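PDB 2Z0Q: Rho guanine nucleotide exchange factor 3 from Mus musculus, which acts as a guanine nucleotide exchange factor for the small GTPases RhoA and RhoB, the piece described here being its DH-PH module. Local coordinates for residues 44-49 / 59-64; 65-70 / 109-114; 72-77 / 99-104; 115-120 / 207-212; 158-163 / 193-198. One frame throughout, in Å; residues are numbered along the deposited sequence.

Contact 1. Residues 44-49 / 59-64; sequences AYHDPM and ELNQIF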
# COMPACT_ATOMS: atom_id res chain seq x y z
N ALA A 44 11.05 -11.01 -14.24
CA ALA A 44 11.24 -12.07 -13.25
C ALA A 44 9.97 -12.68 -12.69
O ALA A 44 9.99 -13.83 -12.26
CB ALA A 44 12.11 -11.57 -12.10
N TYR A 45 8.87 -11.92 -12.71
CA TYR A 45 7.60 -12.40 -12.16
C TYR A 45 6.50 -12.66 -13.19
O TYR A 45 6.00 -13.78 -13.30
CB TYR A 45 7.06 -11.41 -11.11
CG TYR A 45 7.89 -11.30 -9.85
CD1 TYR A 45 8.06 -10.07 -9.22
CD2 TYR A 45 8.53 -12.42 -9.31
CE1 TYR A 45 8.83 -9.95 -8.08
CE2 TYR A 45 9.32 -12.31 -8.16
CZ TYR A 45 9.47 -11.07 -7.55
OH TYR A 45 10.25 -10.93 -6.44
N HIS A 46 6.11 -11.63 -13.92
CA HIS A 46 5.06 -11.77 -14.93
C HIS A 46 5.38 -12.75 -16.05
O HIS A 46 4.71 -13.76 -16.20
CB HIS A 46 4.71 -10.40 -15.52
CG HIS A 46 3.59 -10.45 -16.53
ND1 HIS A 46 3.76 -10.94 -17.80
CD2 HIS A 46 2.29 -10.09 -16.43
CE1 HIS A 46 2.61 -10.88 -18.45
NE2 HIS A 46 1.70 -10.37 -17.64
N ASP A 47 6.40 -12.47 -16.86
CA ASP A 47 6.73 -13.38 -17.96
C ASP A 47 6.89 -14.85 -17.54
O ASP A 47 6.33 -15.75 -18.18
CB ASP A 47 8.00 -12.92 -18.68
CG ASP A 47 7.81 -11.62 -19.43
OD1 ASP A 47 6.64 -11.26 -19.73
OD2 ASP A 47 8.84 -10.97 -19.75
N PRO A 48 7.64 -15.12 -16.45
CA PRO A 48 7.87 -16.48 -15.94
C PRO A 48 6.61 -17.20 -15.49
O PRO A 48 6.46 -18.40 -15.74
CB PRO A 48 8.83 -16.25 -14.77
CG PRO A 48 9.57 -15.02 -15.18
CD PRO A 48 8.48 -14.15 -15.73
N MSE A 49 5.72 -16.49 -14.81
CA MSE A 49 4.49 -17.11 -14.33
C MSE A 49 3.54 -17.37 -15.49
O MSE A 49 2.76 -18.32 -15.46
CB MSE A 49 3.81 -16.22 -13.25
CG MSE A 49 4.57 -16.18 -11.91
SE MSE A 49 3.66 -15.32 -10.39
CE MSE A 49 3.78 -13.50 -11.01
N GLU A 59 -5.55 -12.81 -14.04
CA GLU A 59 -4.88 -12.45 -12.79
C GLU A 59 -3.54 -11.74 -12.94
O GLU A 59 -3.23 -10.84 -12.16
CB GLU A 59 -4.68 -13.70 -11.92
CG GLU A 59 -5.98 -14.36 -11.50
CD GLU A 59 -5.76 -15.71 -10.85
OE1 GLU A 59 -4.81 -16.41 -11.23
OE2 GLU A 59 -6.55 -16.08 -9.96
N LEU A 60 -2.74 -12.16 -13.92
CA LEU A 60 -1.44 -11.57 -14.18
C LEU A 60 -1.62 -10.22 -14.83
O LEU A 60 -0.84 -9.29 -14.57
CB LEU A 60 -0.60 -12.46 -15.11
CG LEU A 60 -0.11 -13.79 -14.53
CD1 LEU A 60 0.57 -14.61 -15.61
CD2 LEU A 60 0.85 -13.50 -13.39
N ASN A 61 -2.63 -10.10 -15.69
CA ASN A 61 -2.89 -8.83 -16.36
C ASN A 61 -3.31 -7.82 -15.32
O ASN A 61 -2.96 -6.64 -15.43
CB ASN A 61 -3.99 -8.95 -17.41
CG ASN A 61 -3.56 -9.76 -18.62
OD1 ASN A 61 -2.44 -9.63 -19.11
ND2 ASN A 61 -4.47 -10.58 -19.12
N GLN A 62 -4.06 -8.28 -14.33
CA GLN A 62 -4.55 -7.40 -13.28
C GLN A 62 -3.46 -6.98 -12.29
O GLN A 62 -3.65 -6.07 -11.49
CB GLN A 62 -5.68 -8.07 -12.49
CG GLN A 62 -6.53 -7.05 -11.73
CD GLN A 62 -7.44 -7.68 -10.70
OE1 GLN A 62 -8.17 -8.62 -11.00
NE2 GLN A 62 -7.40 -7.16 -9.48
N ILE A 63 -2.31 -7.65 -12.35
CA ILE A 63 -1.22 -7.31 -11.44
C ILE A 63 -0.09 -6.50 -12.09
O ILE A 63 0.38 -5.54 -11.50
CB ILE A 63 -0.66 -8.61 -10.78
CG1 ILE A 63 -1.71 -9.16 -9.81
CG2 ILE A 63 0.65 -8.34 -10.05
CD1 ILE A 63 -1.34 -10.48 -9.16
N PHE A 64 0.31 -6.85 -13.31
CA PHE A 64 1.40 -6.11 -13.97
C PHE A 64 0.93 -5.28 -15.17
O PHE A 64 1.69 -4.50 -15.75
CB PHE A 64 2.48 -7.09 -14.45
CG PHE A 64 2.87 -8.12 -13.42
CD1 PHE A 64 2.01 -9.18 -13.12
CD2 PHE A 64 4.09 -8.03 -12.76
CE1 PHE A 64 2.36 -10.14 -12.17
CE2 PHE A 64 4.45 -8.99 -11.80
CZ PHE A 64 3.58 -10.04 -11.51
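His46 and Phe64 fill the middle of this contact. The CB of His46 sits over the centre of the Phe64 ring, 3.6 Å from its centroid, in a CH-pi contact. With CG anti to the backbone N (chi1 -178°), the imidazole runs on past the phenyl group, its edge turned to the Phe64 face in an offset edge-to-face pair with planes at 80°. CD2 of His46 leads, 3.4 Å from Phe64 CD1. The other face of Phe64 carries Ile63 CG2 of its own helix, so the ring is clamped between two aliphatic groups.

The buried end belongs to Met49, a selenomethionine: its chain bends at chi3, and CE comes within 3.5 Å of Phe64 CZ and 3.8 Å of Leu60 CD2. A flexible, unbranched chain suits a place between a flat ring and a branched leucine. Toward solvent the packing thins. There His46 NE2 lies 4.5 Å from Asn61 OD1, and ND1 makes a weak hydrogen bond to Asp47 OD1 in its own helix. The axes of the two segments run nearly antiparallel at 164°, 10.5 Å apart, as in a helical hairpin; here helices 15-51 and 57-64 form one within the all-helical DH domain.

Contact 2. Residues 65-70 / 109-114; sequences GTLDSL and DSYCSN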
# COMPACT_ATOMS: atom_id res chain seq x y z
N GLY A 65 -0.34 -5.46 -15.53
CA GLY A 65 -0.90 -4.75 -16.66
C GLY A 65 -0.76 -3.25 -16.66
O GLY A 65 -0.38 -2.66 -17.67
N THR A 66 -1.07 -2.60 -15.54
CA THR A 66 -0.97 -1.15 -15.53
C THR A 66 0.44 -0.62 -15.40
O THR A 66 0.75 0.44 -15.93
CB THR A 66 -1.80 -0.53 -14.42
OG1 THR A 66 -3.09 -1.16 -14.39
CG2 THR A 66 -1.98 0.97 -14.69
N LEU A 67 1.30 -1.37 -14.70
CA LEU A 67 2.69 -0.95 -14.52
C LEU A 67 3.32 -0.60 -15.85
O LEU A 67 4.11 0.33 -15.94
CB LEU A 67 3.52 -2.05 -13.84
CG LEU A 67 3.29 -2.32 -12.35
CD1 LEU A 67 4.27 -3.40 -11.91
CD2 LEU A 67 3.51 -1.04 -11.52
N ASP A 68 2.96 -1.35 -16.88
CA ASP A 68 3.49 -1.10 -18.22
C ASP A 68 3.03 0.20 -18.84
O ASP A 68 3.56 0.61 -19.87
CB ASP A 68 3.15 -2.27 -19.16
CG ASP A 68 4.16 -3.39 -19.07
OD1 ASP A 68 5.37 -3.10 -19.22
OD2 ASP A 68 3.74 -4.56 -18.84
N SER A 69 2.03 0.84 -18.28
CA SER A 69 1.63 2.12 -18.85
C SER A 69 2.47 3.21 -18.16
O SER A 69 2.65 4.30 -18.70
CB SER A 69 0.14 2.37 -18.64
OG SER A 69 -0.16 2.65 -17.28
N LEU A 70 3.02 2.92 -16.99
CA LEU A 70 3.81 3.92 -16.27
C LEU A 70 5.28 4.00 -16.67
O LEU A 70 5.91 5.06 -16.53
CB LEU A 70 3.74 3.66 -14.78
CG LEU A 70 2.34 3.58 -14.22
CD1 LEU A 70 2.44 3.36 -12.72
CD2 LEU A 70 1.57 4.87 -14.53
N ASP A 109 -3.37 8.49 -11.42
CA ASP A 109 -4.71 8.45 -10.86
C ASP A 109 -5.35 7.09 -11.16
O ASP A 109 -5.83 6.40 -10.26
CB ASP A 109 -5.56 9.57 -11.47
CG ASP A 109 -6.91 9.69 -10.82
OD1 ASP A 109 -6.97 9.62 -9.59
OD2 ASP A 109 -7.91 9.89 -11.55
N SER A 110 -5.32 6.72 -12.44
CA SER A 110 -5.88 5.47 -12.92
C SER A 110 -5.19 4.31 -12.20
O SER A 110 -5.84 3.41 -11.67
CB SER A 110 -5.65 5.38 -14.43
OG SER A 110 -6.20 4.21 -15.00
N TYR A 111 -3.86 4.35 -12.17
CA TYR A 111 -3.08 3.31 -11.52
C TYR A 111 -3.38 3.13 -10.04
O TYR A 111 -3.65 2.02 -9.57
CB TYR A 111 -1.60 3.60 -11.69
CG TYR A 111 -0.74 2.55 -11.05
CD1 TYR A 111 -0.68 1.27 -11.59
CD2 TYR A 111 -0.02 2.82 -9.90
CE1 TYR A 111 0.09 0.28 -10.98
CE2 TYR A 111 0.76 1.83 -9.29
CZ TYR A 111 0.81 0.57 -9.83
OH TYR A 111 1.58 -0.41 -9.23
N CYS A 112 -3.29 4.21 -9.27
CA CYS A 112 -3.54 4.09 -7.84
C CYS A 112 -4.95 3.65 -7.50
O CYS A 112 -5.18 3.09 -6.43
CB CYS A 112 -3.21 5.40 -7.13
SG CYS A 112 -1.47 5.76 -7.25
N SER A 113 -5.89 3.91 -8.41
CA SER A 113 -7.28 3.53 -8.17
C SER A 113 -7.52 2.02 -8.32
O SER A 113 -8.42 1.47 -7.70
CB SER A 113 -8.23 4.30 -9.11
OG SER A 113 -8.18 3.82 -10.45
N ASN A 114 -6.71 1.36 -9.14
CA ASN A 114 -6.89 -0.08 -9.34
C ASN A 114 -5.96 -0.90 -8.46
O ASN A 114 -5.98 -2.14 -8.48
CB ASN A 114 -6.65 -0.44 -10.81
CG ASN A 114 -5.22 -0.23 -11.25
OD1 ASN A 114 -4.27 -0.52 -10.51
ND2 ASN A 114 -5.04 0.25 -12.49
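The ring of Tyr111 has Leu70 CD1 over one face, 3.8 Å from its centroid and 15° off the normal, while Thr66 comes in at the edge, its CG2 3.4 Å from CD1 of the tyrosine. Leu67 approaches obliquely: its CD2 lies 3.6 Å from Tyr111 CZ, close to the phenolic end. Three side chains of 65-70 thus gather round one aromatic group of helix 107-125. CG of Tyr111 stands anti to the backbone N (chi1 -179°), which starts the ring outward from its helix, and leucine at positions 67 and 70 supplies branched methyls to meet it. Pro156 of helix 155-172 also touches Tyr111 and both leucines.

Thr66 has a double character. Its methyl packs against the ring edge, whereas its side chain and that of Asn114 reach toward each other, tip to tip. The backbone O of Thr66 takes both the N and the OG of Ser69, each at 2.7 Å, and so tethers the start of the weakly bonded helix 67-70.

Chemically, Tyr111 serves two needs: its carbon ring packs against leucine and threonine carbons within the DH domain, and its buried hydroxyl is satisfied by a hydrogen bond with Leu153 O.

Contact 3. Residues 72-77 / 99-104; sequences PLHEEL and VGWLPC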
# COMPACT_ATOMS: atom_id res chain seq x y z
N PRO A 72 6.79 4.15 -19.58
CA PRO A 72 7.14 5.20 -20.54
C PRO A 72 7.19 6.61 -19.94
O PRO A 72 7.97 7.44 -20.40
CB PRO A 72 6.05 5.07 -21.61
CG PRO A 72 5.62 3.64 -21.49
CD PRO A 72 5.61 3.38 -20.03
N LEU A 73 6.38 6.87 -18.92
CA LEU A 73 6.36 8.21 -18.29
C LEU A 73 7.72 8.58 -17.68
O LEU A 73 8.19 9.71 -17.80
CB LEU A 73 5.32 8.26 -17.16
CG LEU A 73 3.94 7.70 -17.45
CD1 LEU A 73 3.04 8.01 -16.28
CD2 LEU A 73 3.43 8.29 -18.74
N HIS A 74 8.30 7.62 -16.99
CA HIS A 74 9.59 7.79 -16.34
C HIS A 74 10.74 7.76 -17.37
O HIS A 74 11.70 8.53 -17.28
CB HIS A 74 9.70 6.72 -15.23
CG HIS A 74 8.68 6.91 -14.15
ND1 HIS A 74 8.78 7.92 -13.21
CD2 HIS A 74 7.52 6.26 -13.89
CE1 HIS A 74 7.72 7.89 -12.43
NE2 HIS A 74 6.93 6.90 -12.82
N GLU A 75 10.61 6.93 -18.40
CA GLU A 75 11.63 6.92 -19.43
C GLU A 75 11.67 8.28 -20.08
O GLU A 75 12.74 8.77 -20.43
CB GLU A 75 11.35 5.83 -20.49
CG GLU A 75 11.46 4.41 -19.95
CD GLU A 75 11.12 3.35 -21.00
OE1 GLU A 75 9.98 3.36 -21.52
OE2 GLU A 75 12.01 2.52 -21.30
N GLU A 76 10.50 8.89 -20.27
CA GLU A 76 10.45 10.21 -20.89
C GLU A 76 11.14 11.22 -19.98
O GLU A 76 11.90 12.04 -20.47
CB GLU A 76 9.02 10.66 -21.14
CG GLU A 76 8.93 12.04 -21.78
CD GLU A 76 9.53 12.06 -23.17
OE1 GLU A 76 9.40 11.04 -23.88
OE2 GLU A 76 10.11 13.08 -23.56
N LEU A 77 10.88 11.18 -18.68
CA LEU A 77 11.53 12.17 -17.82
C LEU A 77 13.04 11.94 -17.83
O LEU A 77 13.83 12.87 -17.97
CB LEU A 77 10.99 12.09 -16.39
CG LEU A 77 11.76 12.99 -15.42
CD1 LEU A 77 11.73 14.43 -15.88
CD2 LEU A 77 11.19 12.78 -14.02
N VAL A 99 8.29 21.00 -14.99
CA VAL A 99 6.99 21.62 -15.20
C VAL A 99 6.30 21.08 -16.47
O VAL A 99 5.10 20.81 -16.46
CB VAL A 99 7.13 23.13 -15.27
CG1 VAL A 99 5.76 23.76 -15.72
CG2 VAL A 99 7.49 23.66 -13.85
N GLY A 100 7.05 20.88 -17.55
CA GLY A 100 6.42 20.33 -18.75
C GLY A 100 6.05 18.86 -18.67
O GLY A 100 5.14 18.38 -19.36
N TRP A 101 6.77 18.11 -17.84
CA TRP A 101 6.52 16.68 -17.70
C TRP A 101 5.38 16.34 -16.74
O TRP A 101 4.66 15.39 -16.97
CB TRP A 101 7.82 15.98 -17.24
CG TRP A 101 7.69 14.51 -16.93
CD1 TRP A 101 7.70 13.47 -17.83
CD2 TRP A 101 7.55 13.92 -15.63
NE1 TRP A 101 7.57 12.27 -17.15
CE2 TRP A 101 7.48 12.52 -15.81
CE3 TRP A 101 7.49 14.44 -14.32
CZ2 TRP A 101 7.34 11.62 -14.73
CZ3 TRP A 101 7.36 13.54 -13.23
CH2 TRP A 101 7.29 12.15 -13.45
N LEU A 102 5.21 17.14 -15.69
CA LEU A 102 4.17 16.88 -14.70
C LEU A 102 2.77 16.42 -15.14
O LEU A 102 2.17 15.57 -14.48
CB LEU A 102 3.99 18.10 -13.77
CG LEU A 102 5.20 18.44 -12.94
CD1 LEU A 102 4.92 19.60 -12.01
CD2 LEU A 102 5.60 17.19 -12.20
N PRO A 103 2.22 17.01 -16.19
CA PRO A 103 0.88 16.61 -16.64
C PRO A 103 0.73 15.09 -16.94
O PRO A 103 -0.35 14.56 -16.80
CB PRO A 103 0.67 17.46 -17.89
CG PRO A 103 1.41 18.69 -17.55
CD PRO A 103 2.69 18.17 -16.97
N CYS A 104 1.83 14.41 -17.28
CA CYS A 104 1.72 12.99 -17.58
C CYS A 104 1.46 12.17 -16.34
O CYS A 104 1.06 11.01 -16.43
CB CYS A 104 2.97 12.49 -18.31
SG CYS A 104 4.31 12.05 -17.26
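Trp101 lies across Leu77 at about a right angle, joining helices 67-84 and 95-101 of the helical DH domain. The indole is covered on both faces. Leu77 CB sits over one, 3.6 Å from the centroid of the five-membered ring, in a CH-pi contact, and its CD2 extends the cover to CZ3 and CH2 at 4.0 Å. Over the opposite face, toward the rim, lies the SG of Cys104 from the 3-10 turn that follows Trp101. Cys104 SG also reaches Leu73, 3.9 Å from its CB, while Leu73 CD1 packs against Cys104 O at 3.6 Å. A small, polarisable thiol suits this place between an indole and a leucine.

Trp101 CG is anti to the backbone N (chi1 175°), directing the side chain across to the neighbouring helix. Tryptophan fits because it joins a broad apolar surface to one N-H donor, which would be costly to bury without an acceptor. Nearby, the ring of His74 is held by Glu31 and Tyr108, outside the two segments.

The acceptor for the indole is Leu73 O, 2.7 Å from Trp101 NE1 with an N-H...O angle of 152°; this carbonyl also takes the helical bond from Leu77 N, which arrives from the opposite face of its plane.

Contact 4. Residues 115-120 / 207-212; sequences QVAAKA and CRYYKE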
# COMPACT_ATOMS: atom_id res chain seq x y z
N GLN A 115 -5.17 -0.20 -7.66
CA GLN A 115 -4.22 -0.85 -6.77
C GLN A 115 -4.93 -1.75 -5.73
O GLN A 115 -4.45 -2.84 -5.44
CB GLN A 115 -3.38 0.22 -6.06
CG GLN A 115 -2.08 -0.27 -5.47
CD GLN A 115 -1.02 -0.55 -6.51
OE1 GLN A 115 -1.33 -0.97 -7.63
NE2 GLN A 115 0.23 -0.35 -6.14
N VAL A 116 -6.07 -1.30 -5.18
CA VAL A 116 -6.74 -2.12 -4.14
C VAL A 116 -7.14 -3.49 -4.65
O VAL A 116 -6.95 -4.50 -3.96
CB VAL A 116 -7.98 -1.41 -3.50
CG1 VAL A 116 -9.08 -1.21 -4.50
CG2 VAL A 116 -8.51 -2.22 -2.34
N ALA A 117 -7.70 -3.56 -5.86
CA ALA A 117 -8.08 -4.87 -6.41
C ALA A 117 -6.85 -5.77 -6.58
O ALA A 117 -6.90 -6.95 -6.26
CB ALA A 117 -8.79 -4.69 -7.75
N ALA A 118 -5.73 -5.21 -7.05
CA ALA A 118 -4.51 -6.00 -7.24
C ALA A 118 -3.94 -6.50 -5.91
O ALA A 118 -3.50 -7.65 -5.79
CB ALA A 118 -3.44 -5.16 -8.00
N LYS A 119 -3.93 -5.62 -4.92
CA LYS A 119 -3.40 -5.99 -3.61
C LYS A 119 -4.30 -7.03 -2.95
O LYS A 119 -3.80 -7.94 -2.30
CB LYS A 119 -3.30 -4.77 -2.69
CG LYS A 119 -2.20 -3.83 -3.08
CD LYS A 119 -2.08 -2.68 -2.10
CE LYS A 119 -0.63 -2.25 -1.97
NZ LYS A 119 -0.51 -1.19 -0.95
N ALA A 120 -5.61 -6.89 -3.12
CA ALA A 120 -6.53 -7.86 -2.52
C ALA A 120 -6.28 -9.24 -3.13
O ALA A 120 -6.23 -10.26 -2.43
CB ALA A 120 -7.97 -7.44 -2.77
N CYS A 207 -12.03 1.58 0.97
CA CYS A 207 -13.19 1.39 1.83
C CYS A 207 -14.39 0.86 1.01
O CYS A 207 -15.07 -0.07 1.44
CB CYS A 207 -13.54 2.73 2.50
SG CYS A 207 -14.92 2.69 3.62
N ARG A 208 -14.64 1.43 -0.16
CA ARG A 208 -15.75 1.00 -1.00
C ARG A 208 -15.53 -0.44 -1.52
O ARG A 208 -16.47 -1.27 -1.52
CB ARG A 208 -15.88 1.99 -2.17
CG ARG A 208 -17.13 1.83 -3.02
CD ARG A 208 -17.21 2.93 -4.12
NE ARG A 208 -16.06 2.87 -5.05
CZ ARG A 208 -15.09 3.79 -5.12
NH1 ARG A 208 -15.09 4.86 -4.33
NH2 ARG A 208 -14.10 3.61 -5.99
N TYR A 209 -14.32 -0.73 -1.97
CA TYR A 209 -13.96 -2.04 -2.50
C TYR A 209 -14.25 -3.15 -1.48
O TYR A 209 -14.88 -4.17 -1.81
CB TYR A 209 -12.47 -2.10 -2.84
CG TYR A 209 -12.02 -3.46 -3.35
CD1 TYR A 209 -12.17 -3.80 -4.69
CD2 TYR A 209 -11.50 -4.43 -2.49
CE1 TYR A 209 -11.83 -5.05 -5.17
CE2 TYR A 209 -11.15 -5.71 -2.95
CZ TYR A 209 -11.33 -6.01 -4.31
OH TYR A 209 -11.08 -7.26 -4.78
N TYR A 210 -13.77 -2.97 -0.25
CA TYR A 210 -14.01 -4.05 0.73
C TYR A 210 -15.46 -4.10 1.20
O TYR A 210 -15.98 -5.20 1.39
CB TYR A 210 -13.01 -3.95 1.89
CG TYR A 210 -11.64 -4.38 1.45
CD1 TYR A 210 -11.37 -5.70 1.11
CD2 TYR A 210 -10.59 -3.44 1.35
CE1 TYR A 210 -10.12 -6.11 0.71
CE2 TYR A 210 -9.32 -3.84 0.94
CZ TYR A 210 -9.09 -5.19 0.63
OH TYR A 210 -7.85 -5.60 0.22
N LYS A 211 -16.13 -2.96 1.34
CA LYS A 211 -17.54 -3.01 1.74
C LYS A 211 -18.38 -3.79 0.71
O LYS A 211 -19.31 -4.51 1.08
CB LYS A 211 -18.13 -1.60 1.88
CG LYS A 211 -17.86 -0.95 3.22
CD LYS A 211 -18.08 0.57 3.23
CE LYS A 211 -19.52 0.94 2.96
NZ LYS A 211 -19.66 2.42 3.17
N GLU A 212 -18.06 -3.63 -0.57
CA GLU A 212 -18.84 -4.32 -1.60
C GLU A 212 -18.54 -5.81 -1.65
O GLU A 212 -19.31 -6.58 -2.23
CB GLU A 212 -18.57 -3.68 -2.98
CG GLU A 212 -18.76 -2.16 -2.94
CD GLU A 212 -18.72 -1.49 -4.30
OE1 GLU A 212 -17.90 -1.90 -5.17
OE2 GLU A 212 -19.51 -0.55 -4.49
O HOH W 1 -6.22 -4.20 -0.94
O HOH W 2 -9.30 -8.34 -6.94
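Val116 and Tyr209 mark the closest backbone approach, CA to CA 7.4 Å, where the short helical segments 115-120 and 207-212 cross at -50° with axes 10.2 Å apart. Two neighbouring tyrosines reach over from the second helix. Tyr209, its CG anti to the backbone N (chi1 178°), turns its ring to the first helix: Ala117 N lies loosely over one face, and Ala120 CB is 3.6 Å from CE2. Tyr210 leaves its helix on another course, and the CD2 of Tyr209 sits over the centre of its ring. Val116 CG2 fits the angle between them, 3.7 Å from both Tyr209 CD2 and Tyr210 CE2. Small residues suit the first helix here, since Ala117 and Ala120 let the rings come close to its backbone.

A water joins one hydroxyl to the backbone: it donates to Ala117 O, 2.9 Å away, and lies 3.0 Å from Tyr209 OH. A similar bridge from Tyr210 OH to Val116 O is doubtful, its water being modelled too close to the hydroxyl. Farther on, Tyr210 meets the rings of His235, Phe249 and Tyr269 of the PH domain, toward which its helix leads from the DH bundle. The chemistry is amphipathic: the rings probably shield the alanine and valine carbons, while the Tyr209 hydroxyl meets the Ala117 carbonyl through water.

Contact 5. Residues 158-163 / 193-198; sequences SRLVKY and GIVAEI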
# COMPACT_ATOMS: atom_id res chain seq x y z
N SER A 158 5.19 4.95 -4.06
CA SER A 158 6.28 5.45 -3.20
C SER A 158 7.08 6.52 -3.90
O SER A 158 7.53 7.50 -3.27
CB SER A 158 7.21 4.32 -2.76
OG SER A 158 6.51 3.41 -1.94
N ARG A 159 7.29 6.34 -5.20
CA ARG A 159 8.03 7.34 -5.93
C ARG A 159 7.21 8.64 -5.99
O ARG A 159 7.74 9.71 -5.75
CB ARG A 159 8.36 6.85 -7.35
CG ARG A 159 9.06 7.91 -8.20
CD ARG A 159 10.53 7.94 -7.89
NE ARG A 159 11.32 8.79 -8.77
CZ ARG A 159 12.54 9.20 -8.48
NH1 ARG A 159 13.11 8.80 -7.33
NH2 ARG A 159 13.15 10.07 -9.26
N LEU A 160 5.93 8.55 -6.32
CA LEU A 160 5.11 9.76 -6.41
C LEU A 160 5.17 10.58 -5.11
O LEU A 160 5.35 11.78 -5.13
CB LEU A 160 3.66 9.39 -6.71
CG LEU A 160 2.73 10.59 -6.81
CD1 LEU A 160 2.93 11.28 -8.16
CD2 LEU A 160 1.29 10.08 -6.67
N VAL A 161 5.00 9.89 -3.99
CA VAL A 161 5.00 10.51 -2.68
C VAL A 161 6.30 11.20 -2.33
O VAL A 161 6.32 12.18 -1.58
CB VAL A 161 4.63 9.43 -1.60
CG1 VAL A 161 5.12 9.82 -0.20
CG2 VAL A 161 3.15 9.21 -1.62
N LYS A 162 7.39 10.70 -2.92
CA LYS A 162 8.72 11.20 -2.68
C LYS A 162 9.12 12.36 -3.58
O LYS A 162 10.11 13.03 -3.32
CB LYS A 162 9.75 10.07 -2.84
CG LYS A 162 11.07 10.33 -2.12
CD LYS A 162 12.00 9.11 -2.17
CE LYS A 162 13.36 9.42 -1.55
NZ LYS A 162 14.31 8.31 -1.81
N TYR A 163 8.33 12.67 -4.61
CA TYR A 163 8.79 13.75 -5.50
C TYR A 163 8.96 15.12 -4.79
O TYR A 163 9.92 15.83 -5.05
CB TYR A 163 7.86 13.91 -6.72
CG TYR A 163 8.18 12.96 -7.87
CD1 TYR A 163 9.46 12.92 -8.43
CD2 TYR A 163 7.20 12.12 -8.41
CE1 TYR A 163 9.76 12.07 -9.48
CE2 TYR A 163 7.48 11.29 -9.45
CZ TYR A 163 8.78 11.25 -9.99
OH TYR A 163 9.08 10.39 -11.03
N GLY A 193 -0.34 18.74 -4.67
CA GLY A 193 -1.77 18.68 -4.95
C GLY A 193 -2.22 17.35 -5.55
O GLY A 193 -3.29 16.83 -5.23
N ILE A 194 -1.40 16.79 -6.42
CA ILE A 194 -1.69 15.54 -7.09
C ILE A 194 -1.70 14.41 -6.04
O ILE A 194 -2.61 13.59 -6.01
CB ILE A 194 -0.61 15.23 -8.19
CG1 ILE A 194 -0.82 16.17 -9.39
CG2 ILE A 194 -0.75 13.78 -8.70
CD1 ILE A 194 0.35 16.21 -10.37
N VAL A 195 -0.66 14.40 -5.20
CA VAL A 195 -0.54 13.34 -4.17
C VAL A 195 -1.68 13.36 -3.17
O VAL A 195 -2.27 12.32 -2.84
CB VAL A 195 0.81 13.47 -3.40
CG1 VAL A 195 0.84 12.49 -2.18
CG2 VAL A 195 1.94 13.22 -4.36
N ALA A 196 -2.02 14.56 -2.71
CA ALA A 196 -3.09 14.72 -1.73
C ALA A 196 -4.41 14.19 -2.28
O ALA A 196 -5.16 13.49 -1.57
CB ALA A 196 -3.22 16.20 -1.34
N GLU A 197 -4.68 14.50 -3.54
CA GLU A 197 -5.91 14.06 -4.18
C GLU A 197 -5.92 12.54 -4.40
O GLU A 197 -6.93 11.87 -4.14
CB GLU A 197 -6.11 14.76 -5.52
CG GLU A 197 -7.43 14.44 -6.19
CD GLU A 197 -8.62 14.72 -5.28
OE1 GLU A 197 -8.61 15.72 -4.52
OE2 GLU A 197 -9.58 13.92 -5.30
N ILE A 198 -4.81 12.01 -4.88
CA ILE A 198 -4.73 10.57 -5.12
C ILE A 198 -4.83 9.82 -3.79
O ILE A 198 -5.46 8.78 -3.71
CB ILE A 198 -3.42 10.19 -5.86
CG1 ILE A 198 -3.55 10.61 -7.34
CG2 ILE A 198 -3.08 8.71 -5.64
CD1 ILE A 198 -2.33 10.33 -8.15
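Ile194, the first residue of 193-198 to meet the other helix, does so lightly: its CG2 stands 4.5 Å from Leu160 CD1. Val195 follows and carries most of the contact. The side chains of Val195 and Leu160 slide past each other in opposite directions; CG2 of Val195, anti to the carbonyl carbon, comes to 3.7 Å from Leu160 CG. The other branch, CG1, is anti to the backbone N (chi1 171°) and turns to Val161, whose CG2 it meets at 4.1 Å, the two valines crossing at about a right angle. A beta-branched residue suits this position because its two methyls address two successive residues of the facing helix.

One turn further on, Ile198 crosses Leu160 obliquely and sets its CD1 3.9 Å from Leu160 CD2. Both Leu160 and Ile198 also touch Tyr108 of helix 107-125, which ties this pair into the helical bundle of the DH domain. The axes of the two segments pass 9.5 Å apart at 136°, so the two segments run roughly antiparallel but splayed.

The side chains meet through aliphatic carbons; the cohesion of the interface therefore rests on dispersion and the hydrophobic effect, which depend on shape more than on exact direction.

In the fold
Contacts 1, 2, 3 and 5 belong to the helical DH domain, whereas contact 4 lies where helix 180-213 leads toward the PH domain. Helix 67-84 serves contacts 2 and 3, whose centres are 15 Å apart; helix 107-125 serves contacts 2 and 4, also 15 Å apart. Contact 5 touches contacts 2 and 3: Cys112 CB meets Ile198 CG2 at 3.6 Å, and Trp101 CH2 lies 3.5 Å from Tyr163 OH. Contacts 1 and 4, with centres 19 Å apart, meet through Gln62 and Ala117. Contacts 3 and 4 are farthest separated, 28 Å between centres. No GTPase is bound in this structure, so none of these contacts is seen against its partner.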